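Glucokinase (Leishmania braziliensis MHOM/BR/75/M2904, PDB 6EDI) probably transfers phosphate from ATP to D-glucose, working as a dimeric glucokinase of the actin-like ATPase superfamily. Local coordinates at residues Glu24-Thr29 against Gln93-Asn98; Val44-Gly49 against Ala114-Gly119; Val180-Thr185 against Arg368-Leu373; Arg202-Val207 against Leu218-Gly223; Cys235-Met240 against Ala272-Ala277. One frame throughout, in Å; residues are numbered along the deposited sequence.

Contact 1: Glu24-Thr29 against Gln93-Asn98; sequences EQLALT and QHLKKN
Segment 24-29, on helix 26-32, lies beside segment 93-98 of helix 84-98. The backbones come closest where the CA atoms of Ala27 and Asn98 are 5.8 Å apart. His94 carries the contact. Its CG is anti to the backbone N (chi1 169°), which sends the imidazole across to the backbone of 24-27. There Ala27 N donates to His94 NE2 at 3.1 Å, with the donor lying in the ring plane. Glu24 O sits near that plane at the ring edge, 3.3 Å from His94 CE1. Leu26 CB meets the ring obliquely, 3.4 Å from His94 NE2. Further along, Leu26 CD2 touches Leu95 CD2 at 3.6 Å, and both leucines also pack on Phe56 of strand 51-58. Ala27 CB rests on Asn98, 3.6 Å from its CB. The Asn98 amide turns back on its own helix. Its ND2 donates in plane to a lone pair of His94 O, which also accepts from Asn98 N. NE2 of His94 accepts a backbone N-H, so it is probably unprotonated. This is consistent with a neutral ring that carries its proton on ND1 and satisfies the N-H of Ala27.

Contact 2: Val44-Gly49 against Ala114-Gly119; sequences VCDVGG and AVSVPG
Asp46 OD2 is gripped twice. Ser116 OG donates at 3.1 Å to the anti lone pair of Asp46 OD2, and Asn400 ND2 adds a weak bond from helix 399-409. Both Asp46 and Ser116 have the first side-chain atom beyond CB anti to the backbone N (chi1 172° for Asp46), so the two groups meet on the same side of the sheet. The strands beneath them run parallel, with an angle of 16° between their directions. Ser116 N donates to Cys45 O at 2.9 Å, from above the carbonyl plane. Val47 N donates to Ser116 O at 2.9 Å, nearly along the C=O axis. Asp46 CA adds a weaker CH contact to the same Ser116 O. These are neighbouring central strands of the ribonuclease H-like core of this superfamily. Asp46 to Gly49 fit the start of the DxGGT phosphate loop, which in relatives faces the phosphates of ATP. The sheet has two different faces here. Asp46 and Ser116 lie under helix 399-409. Cys45, Val47 and Val115 pack on helix 84-98, where Cys45 SG touches Val115 CG1 at 3.7 Å. Val47 CG2 lies farther off, 4.3 Å from Val115 CG1. The pairing ends at Pro118, the centre of an inverse gamma turn. It has no N-H to offer, and its CD lies 3.1 Å from Val47 O. Val47 CB meets the same ring, 3.9 Å from Pro118 CD.

Contact 3: Val180-Thr185 against Arg368-Leu373; sequences VMWKGT and RLQARL
The tight part of this contact is the indole of Trp182, set flat between its own segment and the helix. Gln370 covers one face. Its CB lies 3.8 Å from the centroid of the six-membered ring, a CH-pi contact made almost along the ring normal. The Gln370 chain then runs extended along the ring, opposite to the direction of the indole. It ends with NE2 over the five-membered ring, 3.5 Å from Trp182 CG. Amide and ring are stacked, their planes 23° apart. Trp182 CG takes the crowded position between the backbone N and the carbonyl carbon (chi1 57°), which lays the opposite face of the indole against Met181 CB, toward the rim. The outer end of the indole abuts the helix backbone, with Trp182 CZ3 3.6 Å from Gln370 N. Leu373 CD2 comes in obliquely, 4.0 Å from Trp182 CZ2, and Leu369 CB touches Trp182 CZ3. Met181 and Trp182 form a classic beta bulge opposite Phe390. The bulge breaks edge strand 178-182 of the second six-stranded sheet, at the corner the chain turns at Met181. Gln370 remains partly exposed, consistent with its chain shielding that face of the buried indole. On the inner side, Leu369 and Leu373 are buried against Ile331 of helix 317-341. The contact is loose toward Met181, whose CE stays 4.4 Å from Leu369 CD1.

Contact 4: Arg202-Val207 against Leu218-Gly223; sequences RGRCMV and LIHYVG
Cys205 and Ile219 form a hydrogen-bonded antiparallel pair and satisfy each other. Cys205 N donates to Ile219 O at 2.9 Å, and Ile219 N returns a bond to Cys205 O at 2.8 Å. Both lie in the plane of the accepting carbonyl. The Arg204 guanidinium has a partner for each nitrogen. Its chain is extended from CG to NE and brings NE to His220 ND1 at 2.9 Å. The bond is nearly straight, 175° at the hydrogen, and lies in the guanidinium plane. His220 ND1 is thus an acceptor, so the ring is probably neutral. Arg204 NH1 donates to Phe341 O, and NH2 to Ala232 O of the second subunit. Leu218 CD2 lies over one guanidinium face. Arg202 and Tyr221 share one acid: Asp226 OD1 takes a salt bridge from Arg202 NE and a hydrogen bond with Tyr221 OH. Arg202 CB sits over the centre of the Tyr221 ring, 4.1 Å from the centroid, and CD bends to 3.2 Å from Tyr221 OH. Arg202 O accepts from Asn123 ND2 of the second subunit. Met206 SD meets Leu218 CD1 at 4.2 Å in the next, non-hydrogen-bonded pair. This hairpin lies between strands 345-348 and 227-233. Helix 317-341 packs on the Met206 and Leu218 face, and helix 157-170 on the Val207 and Ile219 face.

Contact 5: Cys235-Met240 against Ala272-Ala277; sequences CGSLSM and APIWEA
The two loops are joined by a single backbone bridge at Ser239 and Ile274, flanked by three N-H to O bonds. Glu276 N donates to Gly236 O at 2.8 Å, Trp275 N to Leu238 O at 2.9 Å, and Met240 N to Pro273 O at 2.9 Å. Trp275 and Met240 carry the contact. Met240 CA stands over one face of Trp275, 3.8 Å from the centroid of the five-membered ring. Leu238 CG lies in plane at the ring edge, 3.6 Å from Trp275 CD1. Met240 SD lies 3.8 Å from Pro273 CG and makes an oblique Met-aromatic contact; the bend at chi3 (74°) turns CE toward Trp275 CZ3. The pairing brackets helix 245-259, joining the loop that leads into it from strand 227-233 to the loop that follows it. Val251 and Leu254 of that helix pack on Met240 and Pro273. Of two bridging waters, one is hydrogen-bonded to Ser237 OG at 2.7 Å and donates weakly to Glu276 OE1. The other donates to Ser239 OG and Ala272 O. Glu336 of the second subunit also bonds Ser239 OG, and Val214 N bonds Glu276 OE2. Ser237 O is buried without a polar partner.

Overall arrangement
Contacts 1 and 2 belong to the half of the chain built on the first six-stranded sheet. Contacts 3 and 4 reach the second sheet. Contact 2 is the most central, about 12 Å from the chain centre, and is mainly strand pairing. Contact 1 is outermost, at about 31 Å, where a histidine and leucines join two helices. Contact 3 relies on aromatic and apolar packing at a sheet edge. Contacts 4 and 5 combine backbone bonds with polar side chains, and both touch the second subunit. Contact 5 touches contact 4 through Met206 CE and Cys235 SG, and contact 3 through Arg372 and Trp275. Helix 317-341 packs against contacts 3, 4 and 5.

Contact 1: Glu24-Thr29 against Gln93-Asn98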
# COMPACT_ATOMS: atom_id res chain seq x y z
N GLU A 24 31.89 -6.13 -25.48
CA GLU A 24 33.33 -6.35 -25.60
C GLU A 24 34.12 -5.29 -24.83
O GLU A 24 35.26 -5.54 -24.42
CB GLU A 24 33.74 -6.39 -27.08
CG GLU A 24 32.97 -7.42 -27.93
CD GLU A 24 31.51 -7.03 -28.21
OE1 GLU A 24 31.24 -5.83 -28.45
OE2 GLU A 24 30.64 -7.92 -28.15
N GLN A 25 33.51 -4.12 -24.62
CA GLN A 25 34.19 -3.01 -23.95
C GLN A 25 33.99 -3.00 -22.44
O GLN A 25 34.42 -2.06 -21.78
CB GLN A 25 33.68 -1.66 -24.47
CG GLN A 25 33.88 -1.36 -25.95
CD GLN A 25 33.11 -0.11 -26.37
OE1 GLN A 25 31.89 -0.02 -26.20
NE2 GLN A 25 33.84 0.88 -26.90
N LEU A 26 33.32 -4.02 -21.89
CA LEU A 26 32.97 -4.02 -20.46
C LEU A 26 34.18 -3.95 -19.52
O LEU A 26 34.30 -3.01 -18.74
CB LEU A 26 32.05 -5.20 -20.09
CG LEU A 26 31.65 -5.34 -18.62
CD1 LEU A 26 30.94 -4.10 -18.11
CD2 LEU A 26 30.78 -6.57 -18.39
N ALA A 27 35.07 -4.93 -19.59
CA ALA A 27 36.20 -4.96 -18.67
C ALA A 27 37.07 -3.72 -18.86
O ALA A 27 37.55 -3.12 -17.91
CB ALA A 27 37.02 -6.20 -18.88
N LEU A 28 37.26 -3.35 -20.12
CA LEU A 28 37.95 -2.13 -20.51
C LEU A 28 37.40 -0.89 -19.79
O LEU A 28 38.15 -0.00 -19.37
CB LEU A 28 37.81 -1.99 -22.02
CG LEU A 28 38.11 -0.74 -22.84
CD1 LEU A 28 38.31 -1.16 -24.30
CD2 LEU A 28 37.01 0.31 -22.74
N THR A 29 36.08 -0.84 -19.68
CA THR A 29 35.37 0.26 -19.05
C THR A 29 35.52 0.17 -17.53
O THR A 29 35.76 1.18 -16.86
CB THR A 29 33.90 0.24 -19.46
OG1 THR A 29 33.79 0.62 -20.83
CG2 THR A 29 33.06 1.19 -18.60
N GLN A 93 30.84 -14.55 -18.39
CA GLN A 93 31.96 -15.14 -19.12
C GLN A 93 32.92 -14.06 -19.63
O GLN A 93 34.12 -14.29 -19.73
CB GLN A 93 31.48 -16.04 -20.27
CG GLN A 93 30.53 -17.18 -19.86
CD GLN A 93 30.98 -17.99 -18.65
OE1 GLN A 93 30.19 -18.26 -17.74
NE2 GLN A 93 32.25 -18.40 -18.64
N HIS A 94 32.39 -12.87 -19.95
CA HIS A 94 33.26 -11.78 -20.41
C HIS A 94 34.13 -11.26 -19.28
O HIS A 94 35.29 -10.93 -19.50
CB HIS A 94 32.45 -10.62 -20.97
CG HIS A 94 33.26 -9.38 -21.21
ND1 HIS A 94 33.90 -9.14 -22.41
CD2 HIS A 94 33.55 -8.33 -20.41
CE1 HIS A 94 34.55 -7.98 -22.33
NE2 HIS A 94 34.35 -7.47 -21.13
N LEU A 95 33.56 -11.15 -18.08
CA LEU A 95 34.30 -10.68 -16.93
C LEU A 95 35.42 -11.65 -16.54
O LEU A 95 36.52 -11.21 -16.17
CB LEU A 95 33.38 -10.43 -15.73
CG LEU A 95 32.37 -9.29 -15.83
CD1 LEU A 95 31.49 -9.26 -14.58
CD2 LEU A 95 33.08 -7.96 -16.01
N LYS A 96 35.15 -12.95 -16.60
CA LYS A 96 36.17 -13.95 -16.25
C LYS A 96 37.24 -14.04 -17.34
O LYS A 96 38.39 -14.38 -17.06
CB LYS A 96 35.53 -15.33 -16.05
CG LYS A 96 34.17 -15.35 -15.33
CD LYS A 96 34.25 -15.08 -13.83
CE LYS A 96 33.53 -16.17 -13.05
NZ LYS A 96 32.26 -16.57 -13.73
N LYS A 97 36.86 -13.73 -18.58
CA LYS A 97 37.77 -13.81 -19.71
C LYS A 97 38.59 -12.54 -19.94
O LYS A 97 39.70 -12.60 -20.47
CB LYS A 97 37.01 -14.13 -21.00
CG LYS A 97 36.57 -15.57 -21.20
CD LYS A 97 35.87 -15.69 -22.54
CE LYS A 97 35.32 -17.08 -22.79
NZ LYS A 97 34.73 -17.19 -24.16
N ASN A 98 38.03 -11.39 -19.55
CA ASN A 98 38.70 -10.11 -19.80
C ASN A 98 39.11 -9.34 -18.54
O ASN A 98 39.54 -8.19 -18.63
CB ASN A 98 37.86 -9.21 -20.71
CG ASN A 98 37.67 -9.79 -22.10
OD1 ASN A 98 38.46 -9.53 -23.01
ND2 ASN A 98 36.61 -10.58 -22.27

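Contact 2: Val44-Gly49 against Ala114-Gly119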
# COMPACT_ATOMS: atom_id res chain seq x y z
N VAL A 44 22.38 -4.11 -12.22
CA VAL A 44 21.17 -3.49 -12.72
C VAL A 44 20.80 -4.11 -14.05
O VAL A 44 21.67 -4.52 -14.84
CB VAL A 44 21.30 -1.94 -12.87
CG1 VAL A 44 21.86 -1.34 -11.63
CG2 VAL A 44 22.17 -1.57 -14.06
N CYS A 45 19.50 -4.17 -14.30
CA CYS A 45 18.97 -4.76 -15.52
C CYS A 45 17.54 -4.28 -15.69
O CYS A 45 16.78 -4.24 -14.73
CB CYS A 45 19.03 -6.29 -15.47
SG CYS A 45 18.26 -7.15 -16.87
N ASP A 46 17.19 -3.88 -16.91
CA ASP A 46 15.83 -3.50 -17.20
C ASP A 46 15.46 -4.09 -18.55
O ASP A 46 16.29 -4.15 -19.46
CB ASP A 46 15.68 -1.97 -17.20
CG ASP A 46 14.31 -1.51 -17.70
OD1 ASP A 46 14.17 -1.32 -18.93
OD2 ASP A 46 13.39 -1.33 -16.88
N VAL A 47 14.22 -4.58 -18.66
CA VAL A 47 13.71 -5.11 -19.92
C VAL A 47 12.59 -4.22 -20.46
O VAL A 47 11.72 -3.80 -19.71
CB VAL A 47 13.19 -6.53 -19.73
CG1 VAL A 47 12.71 -7.09 -21.06
CG2 VAL A 47 14.28 -7.42 -19.19
N GLY A 48 12.64 -3.90 -21.75
CA GLY A 48 11.59 -3.12 -22.39
C GLY A 48 11.73 -3.14 -23.91
O GLY A 48 12.78 -2.78 -24.44
N GLY A 49 10.67 -3.55 -24.60
CA GLY A 49 10.76 -3.73 -26.05
C GLY A 49 11.57 -4.96 -26.41
O GLY A 49 11.30 -6.05 -25.92
N ALA A 114 19.16 -6.85 -9.45
CA ALA A 114 17.73 -6.60 -9.64
C ALA A 114 17.39 -6.54 -11.11
O ALA A 114 18.19 -6.08 -11.93
CB ALA A 114 17.33 -5.30 -8.97
N VAL A 115 16.18 -6.99 -11.45
CA VAL A 115 15.71 -6.88 -12.83
C VAL A 115 14.35 -6.21 -12.85
O VAL A 115 13.40 -6.73 -12.28
CB VAL A 115 15.63 -8.24 -13.54
CG1 VAL A 115 15.22 -8.05 -15.01
CG2 VAL A 115 16.96 -8.96 -13.47
N SER A 116 14.29 -5.05 -13.50
CA SER A 116 13.03 -4.35 -13.75
C SER A 116 12.43 -4.92 -15.02
O SER A 116 13.08 -4.94 -16.07
CB SER A 116 13.27 -2.85 -13.95
OG SER A 116 12.05 -2.16 -14.17
N VAL A 117 11.19 -5.41 -14.92
CA VAL A 117 10.50 -6.01 -16.06
C VAL A 117 9.15 -5.36 -16.28
O VAL A 117 8.48 -4.95 -15.32
CB VAL A 117 10.34 -7.54 -15.90
CG1 VAL A 117 11.68 -8.22 -15.89
CG2 VAL A 117 9.57 -7.87 -14.62
N PRO A 118 8.74 -5.24 -17.55
CA PRO A 118 7.47 -4.62 -17.90
C PRO A 118 6.38 -5.68 -17.96
O PRO A 118 5.84 -5.99 -19.03
CB PRO A 118 7.74 -4.07 -19.30
CG PRO A 118 8.69 -5.08 -19.91
CD PRO A 118 9.49 -5.67 -18.75
N GLY A 119 6.06 -6.24 -16.81
CA GLY A 119 5.01 -7.23 -16.73
C GLY A 119 4.75 -7.50 -15.28
O GLY A 119 5.39 -6.89 -14.41

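Contact 3: Val180-Thr185 against Arg368-Leu373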
# COMPACT_ATOMS: atom_id res chain seq x y z
N VAL A 180 9.25 21.11 -7.23
CA VAL A 180 8.10 21.15 -6.35
C VAL A 180 6.90 21.71 -7.07
O VAL A 180 6.97 22.79 -7.65
CB VAL A 180 8.38 21.99 -5.10
CG1 VAL A 180 7.13 22.11 -4.23
CG2 VAL A 180 9.51 21.37 -4.32
N MET A 181 5.80 20.97 -7.06
CA MET A 181 4.55 21.54 -7.55
C MET A 181 3.95 22.40 -6.44
O MET A 181 3.59 23.56 -6.67
CB MET A 181 3.59 20.43 -7.98
CG MET A 181 4.12 19.61 -9.12
SD MET A 181 3.17 18.14 -9.56
CE MET A 181 1.52 18.83 -9.66
N TRP A 182 3.85 21.81 -5.24
CA TRP A 182 3.42 22.54 -4.06
C TRP A 182 3.85 21.85 -2.77
O TRP A 182 3.95 20.62 -2.70
CB TRP A 182 1.92 22.81 -4.07
CG TRP A 182 1.06 21.58 -4.17
CD1 TRP A 182 0.81 20.67 -3.18
CD2 TRP A 182 0.32 21.15 -5.32
NE1 TRP A 182 -0.04 19.69 -3.65
CE2 TRP A 182 -0.35 19.96 -4.96
CE3 TRP A 182 0.17 21.65 -6.62
CZ2 TRP A 182 -1.17 19.27 -5.86
CZ3 TRP A 182 -0.65 20.97 -7.51
CH2 TRP A 182 -1.31 19.79 -7.13
N LYS A 183 4.12 22.65 -1.76
CA LYS A 183 4.63 22.15 -0.51
C LYS A 183 3.44 21.84 0.39
O LYS A 183 2.53 22.65 0.51
CB LYS A 183 5.55 23.18 0.12
CG LYS A 183 6.10 22.82 1.48
CD LYS A 183 6.95 23.95 2.02
CE LYS A 183 7.11 23.83 3.51
NZ LYS A 183 8.09 24.80 4.08
N GLY A 184 3.45 20.67 1.01
CA GLY A 184 2.38 20.29 1.91
C GLY A 184 2.55 20.87 3.30
O GLY A 184 3.65 21.23 3.71
N THR A 185 1.45 20.94 4.04
CA THR A 185 1.46 21.53 5.38
C THR A 185 2.31 20.76 6.38
O THR A 185 2.69 21.30 7.42
CB THR A 185 0.04 21.58 5.95
OG1 THR A 185 -0.54 20.28 5.84
CG2 THR A 185 -0.82 22.56 5.19
N ARG A 368 -4.90 25.47 -10.23
CA ARG A 368 -6.13 24.75 -10.55
C ARG A 368 -6.01 23.24 -10.31
O ARG A 368 -7.01 22.57 -10.05
CB ARG A 368 -6.55 25.04 -11.99
CG ARG A 368 -6.84 26.52 -12.23
CD ARG A 368 -7.84 27.05 -11.21
NE ARG A 368 -9.13 26.40 -11.40
CZ ARG A 368 -10.05 26.81 -12.27
NH1 ARG A 368 -9.83 27.88 -13.02
NH2 ARG A 368 -11.20 26.14 -12.39
N LEU A 369 -4.79 22.71 -10.40
CA LEU A 369 -4.55 21.31 -10.07
C LEU A 369 -4.67 21.07 -8.58
O LEU A 369 -5.27 20.09 -8.15
CB LEU A 369 -3.17 20.87 -10.55
CG LEU A 369 -3.03 20.70 -12.05
CD1 LEU A 369 -1.65 20.16 -12.38
CD2 LEU A 369 -4.10 19.77 -12.59
N GLN A 370 -4.07 21.97 -7.80
CA GLN A 370 -4.18 21.92 -6.35
C GLN A 370 -5.64 22.12 -5.96
O GLN A 370 -6.12 21.55 -4.98
CB GLN A 370 -3.28 22.99 -5.70
CG GLN A 370 -3.00 22.76 -4.24
CD GLN A 370 -2.10 23.82 -3.60
OE1 GLN A 370 -2.06 24.96 -4.05
NE2 GLN A 370 -1.40 23.43 -2.53
N ALA A 371 -6.35 22.92 -6.74
CA ALA A 371 -7.78 23.12 -6.52
C ALA A 371 -8.52 21.80 -6.65
O ALA A 371 -9.39 21.47 -5.85
CB ALA A 371 -8.34 24.15 -7.50
N ARG A 372 -8.16 21.04 -7.68
CA ARG A 372 -8.82 19.77 -7.92
C ARG A 372 -8.57 18.79 -6.79
O ARG A 372 -9.51 18.14 -6.31
CB ARG A 372 -8.33 19.18 -9.24
CG ARG A 372 -8.89 17.79 -9.50
CD ARG A 372 -10.41 17.79 -9.49
NE ARG A 372 -10.94 16.45 -9.72
CZ ARG A 372 -11.10 15.55 -8.76
NH1 ARG A 372 -10.74 15.84 -7.52
NH2 ARG A 372 -11.60 14.35 -9.03
N LEU A 373 -7.31 18.66 -6.39
CA LEU A 373 -6.95 17.77 -5.29
C LEU A 373 -7.84 18.07 -4.11
O LEU A 373 -8.37 17.16 -3.45
CB LEU A 373 -5.49 17.99 -4.90
CG LEU A 373 -4.90 16.98 -3.91
CD1 LEU A 373 -4.58 15.69 -4.65
CD2 LEU A 373 -3.67 17.56 -3.24

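Contact 4: Arg202-Val207 against Leu218-Gly223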
# COMPACT_ATOMS: atom_id res chain seq x y z
N ARG A 202 11.91 11.48 5.32
CA ARG A 202 11.53 10.28 6.08
C ARG A 202 10.02 10.14 6.22
O ARG A 202 9.43 10.46 7.26
CB ARG A 202 12.18 10.28 7.46
CG ARG A 202 13.69 10.36 7.41
CD ARG A 202 14.33 9.20 8.14
NE ARG A 202 15.77 9.16 7.90
CZ ARG A 202 16.68 9.42 8.82
NH1 ARG A 202 16.32 9.71 10.07
NH2 ARG A 202 17.97 9.36 8.50
N GLY A 203 9.40 9.64 5.16
CA GLY A 203 7.97 9.40 5.13
C GLY A 203 7.60 8.70 3.84
O GLY A 203 8.47 8.43 3.00
N ARG A 204 6.33 8.40 3.66
CA ARG A 204 5.92 7.71 2.45
C ARG A 204 6.00 8.64 1.26
O ARG A 204 5.70 9.83 1.35
CB ARG A 204 4.50 7.17 2.55
CG ARG A 204 4.37 5.89 3.34
CD ARG A 204 2.90 5.53 3.54
NE ARG A 204 2.75 4.26 4.25
CZ ARG A 204 1.59 3.80 4.66
NH1 ARG A 204 0.49 4.50 4.40
NH2 ARG A 204 1.51 2.63 5.29
N CYS A 205 6.38 8.05 0.13
CA CYS A 205 6.34 8.73 -1.15
C CYS A 205 5.43 7.92 -2.09
O CYS A 205 5.72 6.77 -2.41
CB CYS A 205 7.75 8.85 -1.71
SG CYS A 205 7.80 9.58 -3.33
N MET A 206 4.34 8.53 -2.52
CA MET A 206 3.45 7.90 -3.49
C MET A 206 3.89 8.29 -4.90
O MET A 206 4.01 9.48 -5.21
CB MET A 206 1.99 8.30 -3.23
CG MET A 206 1.01 7.75 -4.24
SD MET A 206 0.88 5.96 -4.13
CE MET A 206 0.40 5.60 -5.82
N VAL A 207 4.14 7.29 -5.74
CA VAL A 207 4.67 7.54 -7.08
C VAL A 207 3.64 7.16 -8.14
O VAL A 207 3.13 6.04 -8.14
CB VAL A 207 5.93 6.73 -7.32
CG1 VAL A 207 6.52 7.06 -8.68
CG2 VAL A 207 6.96 6.99 -6.20
N LEU A 218 4.55 2.61 -4.20
CA LEU A 218 4.67 3.38 -2.98
C LEU A 218 6.00 3.09 -2.33
O LEU A 218 6.35 1.92 -2.10
CB LEU A 218 3.53 3.05 -2.02
CG LEU A 218 3.60 3.69 -0.63
CD1 LEU A 218 3.03 5.11 -0.64
CD2 LEU A 218 2.94 2.81 0.42
N ILE A 219 6.75 4.15 -2.04
CA ILE A 219 7.95 4.01 -1.23
C ILE A 219 7.47 4.16 0.21
O ILE A 219 7.04 5.24 0.63
CB ILE A 219 9.01 5.06 -1.53
CG1 ILE A 219 9.27 5.19 -3.03
CG2 ILE A 219 10.32 4.71 -0.78
CD1 ILE A 219 10.30 6.24 -3.39
N HIS A 220 7.50 3.07 0.96
CA HIS A 220 7.05 3.11 2.36
C HIS A 220 8.26 3.29 3.26
O HIS A 220 9.24 2.55 3.13
CB HIS A 220 6.30 1.83 2.71
CG HIS A 220 5.95 1.71 4.17
ND1 HIS A 220 5.04 2.54 4.78
CD2 HIS A 220 6.39 0.85 5.12
CE1 HIS A 220 4.93 2.21 6.05
NE2 HIS A 220 5.73 1.18 6.28
N TYR A 221 8.22 4.28 4.14
CA TYR A 221 9.31 4.49 5.09
C TYR A 221 9.04 3.70 6.35
O TYR A 221 7.92 3.70 6.86
CB TYR A 221 9.50 5.97 5.45
CG TYR A 221 10.51 6.15 6.55
CD1 TYR A 221 11.86 5.93 6.32
CD2 TYR A 221 10.12 6.49 7.84
CE1 TYR A 221 12.79 6.07 7.33
CE2 TYR A 221 11.05 6.63 8.85
CZ TYR A 221 12.38 6.42 8.59
OH TYR A 221 13.30 6.56 9.59
N VAL A 222 10.08 3.02 6.84
CA VAL A 222 9.98 2.11 7.98
C VAL A 222 10.81 2.64 9.16
O VAL A 222 12.04 2.53 9.17
CB VAL A 222 10.49 0.69 7.62
CG1 VAL A 222 10.40 -0.21 8.83
CG2 VAL A 222 9.72 0.09 6.44
N GLY A 223 10.14 3.21 10.16
CA GLY A 223 10.85 3.87 11.25
C GLY A 223 11.75 2.96 12.08
O GLY A 223 12.82 3.39 12.54

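Contact 5: Cys235-Met240 against Ala272-Ala277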
# COMPACT_ATOMS: atom_id res chain seq x y z
N CYS A 235 -2.81 1.31 -8.83
CA CYS A 235 -3.71 2.41 -8.53
C CYS A 235 -4.35 3.03 -9.78
O CYS A 235 -5.46 3.56 -9.71
CB CYS A 235 -2.99 3.49 -7.70
SG CYS A 235 -2.49 2.95 -6.03
N GLY A 236 -3.66 2.93 -10.92
CA GLY A 236 -4.25 3.38 -12.17
C GLY A 236 -5.50 2.58 -12.51
O GLY A 236 -6.34 3.04 -13.29
N SER A 237 -5.62 1.40 -11.91
CA SER A 237 -6.72 0.47 -12.21
C SER A 237 -7.85 0.56 -11.18
O SER A 237 -8.81 -0.22 -11.21
CB SER A 237 -6.22 -0.96 -12.32
OG SER A 237 -5.32 -1.10 -13.39
N LEU A 238 -7.73 1.54 -10.29
CA LEU A 238 -8.82 1.88 -9.39
C LEU A 238 -9.93 2.57 -10.21
O LEU A 238 -9.64 3.39 -11.09
CB LEU A 238 -8.29 2.76 -8.25
CG LEU A 238 -9.10 3.76 -7.44
CD1 LEU A 238 -10.05 3.10 -6.46
CD2 LEU A 238 -8.12 4.69 -6.69
N SER A 239 -11.18 2.21 -9.94
CA SER A 239 -12.32 2.88 -10.58
C SER A 239 -12.32 4.38 -10.32
O SER A 239 -11.96 4.83 -9.24
CB SER A 239 -13.63 2.29 -10.07
OG SER A 239 -13.65 0.90 -10.22
N MET A 240 -12.74 5.17 -11.32
CA MET A 240 -12.93 6.60 -11.09
C MET A 240 -13.96 6.85 -9.98
O MET A 240 -14.88 6.06 -9.78
CB MET A 240 -13.35 7.32 -12.37
CG MET A 240 -12.25 7.38 -13.40
SD MET A 240 -12.70 8.35 -14.85
CE MET A 240 -12.59 10.01 -14.18
N ALA A 272 -17.91 1.82 -14.03
CA ALA A 272 -16.92 2.90 -13.91
C ALA A 272 -15.66 2.58 -14.71
O ALA A 272 -15.22 1.43 -14.74
CB ALA A 272 -16.57 3.16 -12.47
N PRO A 273 -15.09 3.59 -15.39
CA PRO A 273 -13.82 3.30 -16.08
C PRO A 273 -12.72 3.48 -15.06
O PRO A 273 -12.97 4.10 -14.03
CB PRO A 273 -13.76 4.39 -17.15
CG PRO A 273 -14.53 5.55 -16.58
CD PRO A 273 -15.56 4.97 -15.61
N ILE A 274 -11.53 2.95 -15.32
CA ILE A 274 -10.44 3.09 -14.36
C ILE A 274 -9.78 4.46 -14.50
O ILE A 274 -9.85 5.08 -15.57
CB ILE A 274 -9.44 1.94 -14.46
CG1 ILE A 274 -8.73 1.94 -15.82
CG2 ILE A 274 -10.16 0.62 -14.29
CD1 ILE A 274 -7.74 0.77 -15.97
N TRP A 275 -9.16 4.95 -13.43
CA TRP A 275 -8.52 6.26 -13.45
C TRP A 275 -7.51 6.39 -14.58
O TRP A 275 -7.35 7.47 -15.16
CB TRP A 275 -7.79 6.53 -12.13
CG TRP A 275 -8.66 7.06 -11.04
CD1 TRP A 275 -9.08 6.38 -9.94
CD2 TRP A 275 -9.21 8.38 -10.94
NE1 TRP A 275 -9.86 7.19 -9.15
CE2 TRP A 275 -9.95 8.43 -9.74
CE3 TRP A 275 -9.15 9.53 -11.74
CZ2 TRP A 275 -10.63 9.59 -9.32
CZ3 TRP A 275 -9.82 10.68 -11.32
CH2 TRP A 275 -10.56 10.69 -10.12
N GLU A 276 -6.82 5.30 -14.87
CA GLU A 276 -5.82 5.27 -15.94
C GLU A 276 -6.41 5.74 -17.27
O GLU A 276 -5.76 6.45 -18.04
CB GLU A 276 -5.27 3.85 -16.10
CG GLU A 276 -4.59 3.56 -17.44
CD GLU A 276 -3.99 2.17 -17.49
OE1 GLU A 276 -4.66 1.25 -18.01
OE2 GLU A 276 -2.86 1.99 -17.00
N ALA A 277 -7.66 5.35 -17.52
CA ALA A 277 -8.31 5.66 -18.79
C ALA A 277 -8.55 7.16 -18.99
O ALA A 277 -8.73 7.61 -20.10
CB ALA A 277 -9.59 4.87 -18.94
O HOH W 1 -4.94 -1.47 -16.00
O HOH W 2 -15.11 -0.21 -12.25